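Local structure of FERM, RhoGEF and pleckstrin domain protein 2 (Danio rerio, 6D21) at residues V191-A196 with K203-V208; K236-L241 with E257-S262. The protein probably acts as a guanine nucleotide exchange factor for RAC1 in semaphorin signalling and actin remodelling, the present chain being its FERM domain. All coordinates share one frame; numbering follows the deposited sequence.

Interaction 1: V191-A196 with K203-V208; sequences VRFHPA and KINLAV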
loop_
_atom_site.group_PDB
_atom_site.type_symbol
_atom_site.label_atom_id
_atom_site.label_comp_id
_atom_site.label_asym_id
_atom_site.label_seq_id
_atom_site.Cartn_x
_atom_site.Cartn_y
_atom_site.Cartn_z
ATOM N N VAL A 191 0.229 4.739 4.276
ATOM C CA VAL A 191 1.491 4.868 5.006
ATOM C C VAL A 191 2.267 3.534 5.082
ATOM O O VAL A 191 1.700 2.485 5.417
ATOM C CB VAL A 191 1.239 5.417 6.430
ATOM C CG1 VAL A 191 2.489 5.316 7.287
ATOM C CG2 VAL A 191 0.742 6.853 6.362
ATOM N N ARG A 192 3.553 3.576 4.742
ATOM C CA ARG A 192 4.442 2.434 4.955
ATOM C C ARG A 192 5.703 2.876 5.696
ATOM O O ARG A 192 6.501 3.656 5.176
ATOM C CB ARG A 192 4.813 1.756 3.633
ATOM C CG ARG A 192 3.775 0.726 3.150
ATOM C CD ARG A 192 2.740 1.423 2.327
ATOM N NE ARG A 192 1.716 0.554 1.751
ATOM C CZ ARG A 192 0.519 0.337 2.289
ATOM N NH1 ARG A 192 0.180 0.898 3.453
ATOM N NH2 ARG A 192 -0.351 -0.429 1.644
ATOM N N PHE A 193 5.876 2.353 6.908
ATOM C CA PHE A 193 6.951 2.789 7.792
ATOM C C PHE A 193 8.307 2.233 7.395
ATOM O O PHE A 193 8.434 1.074 7.026
ATOM C CB PHE A 193 6.661 2.385 9.245
ATOM C CG PHE A 193 5.623 3.236 9.928
ATOM C CD1 PHE A 193 5.293 4.492 9.441
ATOM C CD2 PHE A 193 4.981 2.776 11.065
ATOM C CE1 PHE A 193 4.351 5.275 10.081
ATOM C CE2 PHE A 193 4.036 3.553 11.704
ATOM C CZ PHE A 193 3.715 4.802 11.209
ATOM N N HIS A 194 9.314 3.092 7.483
ATOM C CA HIS A 194 10.706 2.696 7.413
ATOM C C HIS A 194 11.338 3.162 8.717
ATOM O O HIS A 194 11.499 4.360 8.917
ATOM C CB HIS A 194 11.404 3.321 6.188
ATOM C CG HIS A 194 10.770 2.956 4.877
ATOM N ND1 HIS A 194 9.562 3.476 4.460
ATOM C CD2 HIS A 194 11.180 2.121 3.891
ATOM C CE1 HIS A 194 9.255 2.977 3.275
ATOM N NE2 HIS A 194 10.218 2.148 2.909
ATOM N N PRO A 195 11.662 2.222 9.625
ATOM C CA PRO A 195 12.169 2.598 10.953
ATOM C C PRO A 195 13.542 3.244 10.888
ATOM O O PRO A 195 14.337 2.888 10.017
ATOM C CB PRO A 195 12.250 1.260 11.711
ATOM C CG PRO A 195 11.487 0.299 10.909
ATOM C CD PRO A 195 11.570 0.763 9.477
ATOM N N ALA A 196 13.794 4.181 11.798
ATOM C CA ALA A 196 15.068 4.877 11.893
ATOM C C ALA A 196 15.181 5.590 13.234
ATOM O O ALA A 196 14.223 5.637 14.001
ATOM C CB ALA A 196 15.222 5.879 10.748
ATOM N N LYS A 203 13.721 6.662 18.465
ATOM C CA LYS A 203 13.149 5.795 17.440
ATOM C C LYS A 203 12.031 6.509 16.704
ATOM O O LYS A 203 11.118 7.051 17.321
ATOM C CB LYS A 203 12.624 4.502 18.064
ATOM C CG LYS A 203 13.315 3.240 17.580
ATOM C CD LYS A 203 14.807 3.306 17.824
ATOM C CE LYS A 203 15.387 1.916 18.027
ATOM N NZ LYS A 203 16.726 1.973 18.676
ATOM N N ILE A 204 12.103 6.531 15.382
ATOM C CA ILE A 204 11.028 7.124 14.603
ATOM C C ILE A 204 10.759 6.304 13.347
ATOM O O ILE A 204 11.474 5.355 13.051
ATOM C CB ILE A 204 11.339 8.594 14.220
ATOM C CG1 ILE A 204 12.723 8.709 13.585
ATOM C CG2 ILE A 204 11.215 9.518 15.435
ATOM C CD1 ILE A 204 12.697 8.616 12.079
ATOM N N ASN A 205 9.710 6.663 12.624
ATOM C CA ASN A 205 9.427 6.030 11.344
ATOM C C ASN A 205 9.379 7.060 10.238
ATOM O O ASN A 205 8.770 8.122 10.405
ATOM C CB ASN A 205 8.109 5.255 11.397
ATOM C CG ASN A 205 8.157 4.109 12.385
ATOM O OD1 ASN A 205 8.798 3.085 12.129
ATOM N ND2 ASN A 205 7.499 4.283 13.532
ATOM N N LEU A 206 10.041 6.747 9.124
ATOM C CA LEU A 206 10.003 7.587 7.929
ATOM C C LEU A 206 9.000 7.015 6.947
ATOM O O LEU A 206 8.783 5.801 6.887
ATOM C CB LEU A 206 11.388 7.698 7.262
ATOM C CG LEU A 206 12.501 8.338 8.100
ATOM C CD1 LEU A 206 13.818 8.427 7.320
ATOM C CD2 LEU A 206 12.053 9.718 8.576
ATOM N N ALA A 207 8.387 7.898 6.171
ATOM C CA ALA A 207 7.476 7.465 5.140
ATOM C C ALA A 207 7.453 8.502 4.032
ATOM O O ALA A 207 7.811 9.672 4.239
ATOM C CB ALA A 207 6.065 7.239 5.714
ATOM N N VAL A 208 7.023 8.075 2.855
ATOM C CA VAL A 208 6.924 8.986 1.726
ATOM C C VAL A 208 5.529 8.839 1.141
ATOM O O VAL A 208 4.953 7.744 1.147
ATOM C CB VAL A 208 8.033 8.720 0.666
ATOM C CG1 VAL A 208 7.933 7.287 0.096
ATOM C CG2 VAL A 208 7.996 9.791 -0.439
HETATM O O HOH W 1 6.870 5.119 2.747
HETATM O O HOH W 2 4.341 5.847 2.958
#

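Interaction 2: K236-L241 with E257-S262; sequences KRKRFL and EFLMGS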
loop_
_atom_site.group_PDB
_atom_site.type_symbol
_atom_site.label_atom_id
_atom_site.label_comp_id
_atom_site.label_asym_id
_atom_site.label_seq_id
_atom_site.Cartn_x
_atom_site.Cartn_y
_atom_site.Cartn_z
ATOM N N LYS A 236 24.065 8.269 3.015
ATOM C CA LYS A 236 25.480 7.985 3.206
ATOM C C LYS A 236 25.615 6.774 4.128
ATOM O O LYS A 236 25.580 6.912 5.352
ATOM C CB LYS A 236 26.211 9.204 3.780
ATOM C CG LYS A 236 27.428 9.643 2.966
ATOM C CD LYS A 236 27.737 11.120 3.165
ATOM C CE LYS A 236 28.701 11.642 2.104
ATOM N NZ LYS A 236 30.121 11.230 2.340
ATOM N N ARG A 237 25.758 5.597 3.517
ATOM C CA ARG A 237 25.772 4.309 4.216
ATOM C C ARG A 237 24.461 4.103 4.981
ATOM O O ARG A 237 23.406 3.985 4.359
ATOM C CB ARG A 237 27.008 4.192 5.122
ATOM C CG ARG A 237 28.297 4.196 4.299
ATOM C CD ARG A 237 29.573 3.988 5.098
ATOM N NE ARG A 237 30.726 4.206 4.228
ATOM C CZ ARG A 237 31.979 3.851 4.501
ATOM N NH1 ARG A 237 32.282 3.246 5.644
ATOM N NH2 ARG A 237 32.939 4.111 3.619
ATOM N N LYS A 238 24.502 4.055 6.307
ATOM C CA LYS A 238 23.272 3.824 7.069
ATOM C C LYS A 238 22.512 5.112 7.376
ATOM O O LYS A 238 21.456 5.073 7.994
ATOM C CB LYS A 238 23.575 3.088 8.376
ATOM C CG LYS A 238 24.207 1.715 8.194
ATOM C CD LYS A 238 24.983 1.305 9.435
ATOM C CE LYS A 238 24.175 1.544 10.702
ATOM N NZ LYS A 238 24.884 1.054 11.917
ATOM N N ARG A 239 23.042 6.248 6.934
ATOM C CA ARG A 239 22.427 7.544 7.216
ATOM C C ARG A 239 21.558 8.015 6.052
ATOM O O ARG A 239 21.984 7.985 4.902
ATOM C CB ARG A 239 23.504 8.590 7.515
ATOM C CG ARG A 239 24.571 8.107 8.481
ATOM C CD ARG A 239 25.908 8.775 8.205
ATOM N NE ARG A 239 26.348 9.629 9.305
ATOM C CZ ARG A 239 26.888 10.835 9.142
ATOM N NH1 ARG A 239 27.265 11.549 10.203
ATOM N NH2 ARG A 239 27.028 11.337 7.920
ATOM N N PHE A 240 20.332 8.431 6.352
ATOM C CA PHE A 240 19.467 9.030 5.339
ATOM C C PHE A 240 19.390 10.535 5.588
ATOM O O PHE A 240 19.219 10.982 6.722
ATOM C CB PHE A 240 18.078 8.391 5.350
ATOM C CG PHE A 240 17.165 8.900 4.266
ATOM C CD1 PHE A 240 17.269 8.417 2.969
ATOM C CD2 PHE A 240 16.192 9.852 4.548
ATOM C CE1 PHE A 240 16.426 8.882 1.974
ATOM C CE2 PHE A 240 15.346 10.318 3.559
ATOM C CZ PHE A 240 15.459 9.829 2.269
ATOM N N LEU A 241 19.548 11.317 4.527
ATOM C CA LEU A 241 19.724 12.755 4.675
ATOM C C LEU A 241 18.654 13.550 3.929
ATOM O O LEU A 241 18.474 13.389 2.720
ATOM C CB LEU A 241 21.113 13.174 4.185
ATOM C CG LEU A 241 22.355 12.789 5.011
ATOM C CD1 LEU A 241 22.669 11.304 4.936
ATOM C CD2 LEU A 241 23.542 13.583 4.527
ATOM N N GLU A 257 19.114 14.441 9.818
ATOM C CA GLU A 257 19.785 13.160 9.716
ATOM C C GLU A 257 18.984 12.065 10.395
ATOM O O GLU A 257 18.529 12.234 11.527
ATOM C CB GLU A 257 21.172 13.253 10.338
ATOM C CG GLU A 257 21.965 11.969 10.276
ATOM C CD GLU A 257 23.381 12.146 10.780
ATOM O OE1 GLU A 257 23.621 13.050 11.615
ATOM O OE2 GLU A 257 24.254 11.375 10.338
ATOM N N PHE A 258 18.813 10.944 9.702
ATOM C CA PHE A 258 18.175 9.771 10.293
ATOM C C PHE A 258 18.997 8.508 10.077
ATOM O O PHE A 258 19.323 8.148 8.948
ATOM C CB PHE A 258 16.771 9.571 9.729
ATOM C CG PHE A 258 15.863 10.740 9.957
ATOM C CD1 PHE A 258 15.247 10.924 11.184
ATOM C CD2 PHE A 258 15.645 11.671 8.946
ATOM C CE1 PHE A 258 14.414 11.996 11.403
ATOM C CE2 PHE A 258 14.809 12.750 9.154
ATOM C CZ PHE A 258 14.192 12.914 10.390
ATOM N N LEU A 259 19.307 7.830 11.174
ATOM C CA LEU A 259 20.062 6.587 11.120
ATOM C C LEU A 259 19.131 5.412 10.890
ATOM O O LEU A 259 18.211 5.173 11.673
ATOM C CB LEU A 259 20.848 6.388 12.411
ATOM C CG LEU A 259 22.023 5.415 12.361
ATOM C CD1 LEU A 259 22.906 5.703 11.155
ATOM C CD2 LEU A 259 22.823 5.506 13.657
ATOM N N MET A 260 19.365 4.674 9.813
ATOM C CA MET A 260 18.531 3.515 9.527
ATOM C C MET A 260 19.291 2.219 9.821
ATOM O O MET A 260 20.465 2.255 10.209
ATOM C CB MET A 260 18.041 3.573 8.082
ATOM C CG MET A 260 17.358 4.899 7.774
ATOM S SD MET A 260 16.418 4.940 6.244
ATOM C CE MET A 260 15.379 3.495 6.449
ATOM N N GLY A 261 18.614 1.085 9.649
ATOM C CA GLY A 261 19.140 -0.207 10.066
ATOM C C GLY A 261 20.312 -0.730 9.256
ATOM O O GLY A 261 21.304 -1.200 9.815
ATOM N N SER A 262 20.189 -0.661 7.935
ATOM C CA SER A 262 21.274 -1.049 7.042
ATOM C C SER A 262 21.408 -0.063 5.887
ATOM O O SER A 262 20.537 0.791 5.675
ATOM C CB SER A 262 21.043 -2.457 6.502
ATOM O OG SER A 262 19.741 -2.574 5.955
#

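Interaction 1: V191-A196 with K203-V208
F193 and N205 both carry CG anti to the carbonyl carbon (chi1 -76° and -63°), torsions that lay the phenyl ring and the amide against each other from the two facing segments. Their planes are 10° apart. N205 CB sits over the ring face as a CH-pi donor, 3.8 Å from the F193 centroid, while CG and ND2 continue across CG, CD2 and CE2 of the ring. Phenylalanine offers the broad surface, and asparagine the flat group that fits it while ND2 reaches G218 O in a weak hydrogen bond. An alanine in place of F193 would probably open a gap beside F216 and M188 and leave the N205 amide without the face that steadies its rotation.

Behind this stack runs an antiparallel hairpin. H194 and L206 form a hydrogen-bonded pair, H194 N to L206 O and L206 N to H194 O both measuring 2.8 Å. The same L206 O lies at the edge of the H194 imidazole, taking a weak bond from ND1 at 3.5 Å. P195, lacking an N-H, suits the non-hydrogen-bonded pair with N205; its CA makes a CA-H...O contact with I204 O at 3.5 Å. A196 and I204 form the next hydrogen-bonded pair, with I204 N to A196 O at 2.7 Å, and the small A196 CB meets I204 CD1 at 4.0 Å.

On the R192 side of H194 a water joins the two segments, donating to R192 O and accepting from V208 N. R192 turns away to form a salt bridge with D107 of helix 94-110. The chemistry is divided: main-chain bonds fix the register of the first hairpin of the PH-like lobe, the N205 amide stacks on one face of the F193 ring, and R192 ties the hairpin's start to the helical central lobe.

Interaction 2: K236-L241 with E257-S262
R239 and E257 meet on the face of the sheet that also carries L259, their guanidinium and carboxylate planes 87° apart. E257 OE2 comes over one face of the guanidinium, 2.9 Å from R239 NE; no N-H points at it, so the salt bridge is one of charges alone. L259 is the cross-strand partner of R239, in a non-hydrogen-bonded pair, its CD1 reaching R239 CG at 4.0 Å; E257, opposite L241, reaches R239 diagonally. The K238 chain, bent at chi3, lies beside the M260 and G261 carbonyls, its CE 3.8 Å from M260 O. Long, flexible chains suit this exposed surface.

The opposite face is apolar. F240 has CG anti to the backbone N (chi1 -176°), which carries the ring away from the partner strand toward helix 263-281, where it meets F269 edge-to-face. M260 SD approaches obliquely, 5.3 Å from the F240 centroid and 3.9 Å from F240 CB, a Met-aromatic contact. F258 leans toward I204 and L206.

Between the faces, F240 N to F258 O (2.8 Å) and its return bond hold the pair, and M260 N binds K238 O. A type II' turn from K236 to R239 leads into this strand. S262, at the N-cap of helix 263-281, caps a backbone N, and its OG hydrogen-bonds Q265. The chemistry is two-sided: an exposed ion pair whose undirected attraction probably tolerates some movement, and an apolar face packed under the helix.

Interaction 1 closes before interaction 2 opens along the chain, yet their centres lie about 12 Å apart, because both belong to the seven-stranded antiparallel sheet of the C-terminal PH-like lobe. Strands 194-197 and 255-260, first and last in chain order, are neighbours in the middle of the sheet, and so join the two hairpins edge to edge. Here A196 CB packs 3.2 Å from L259 O, and I204 CD1 lies 3.6 Å from F258 CD1. Helix 263-281 covers the side bearing L206, F240 and M260, with F269 touching residues of both contacts. The two hairpins thereby form one continuous core, as expected of a PH-like fold closed by its C-terminal helix.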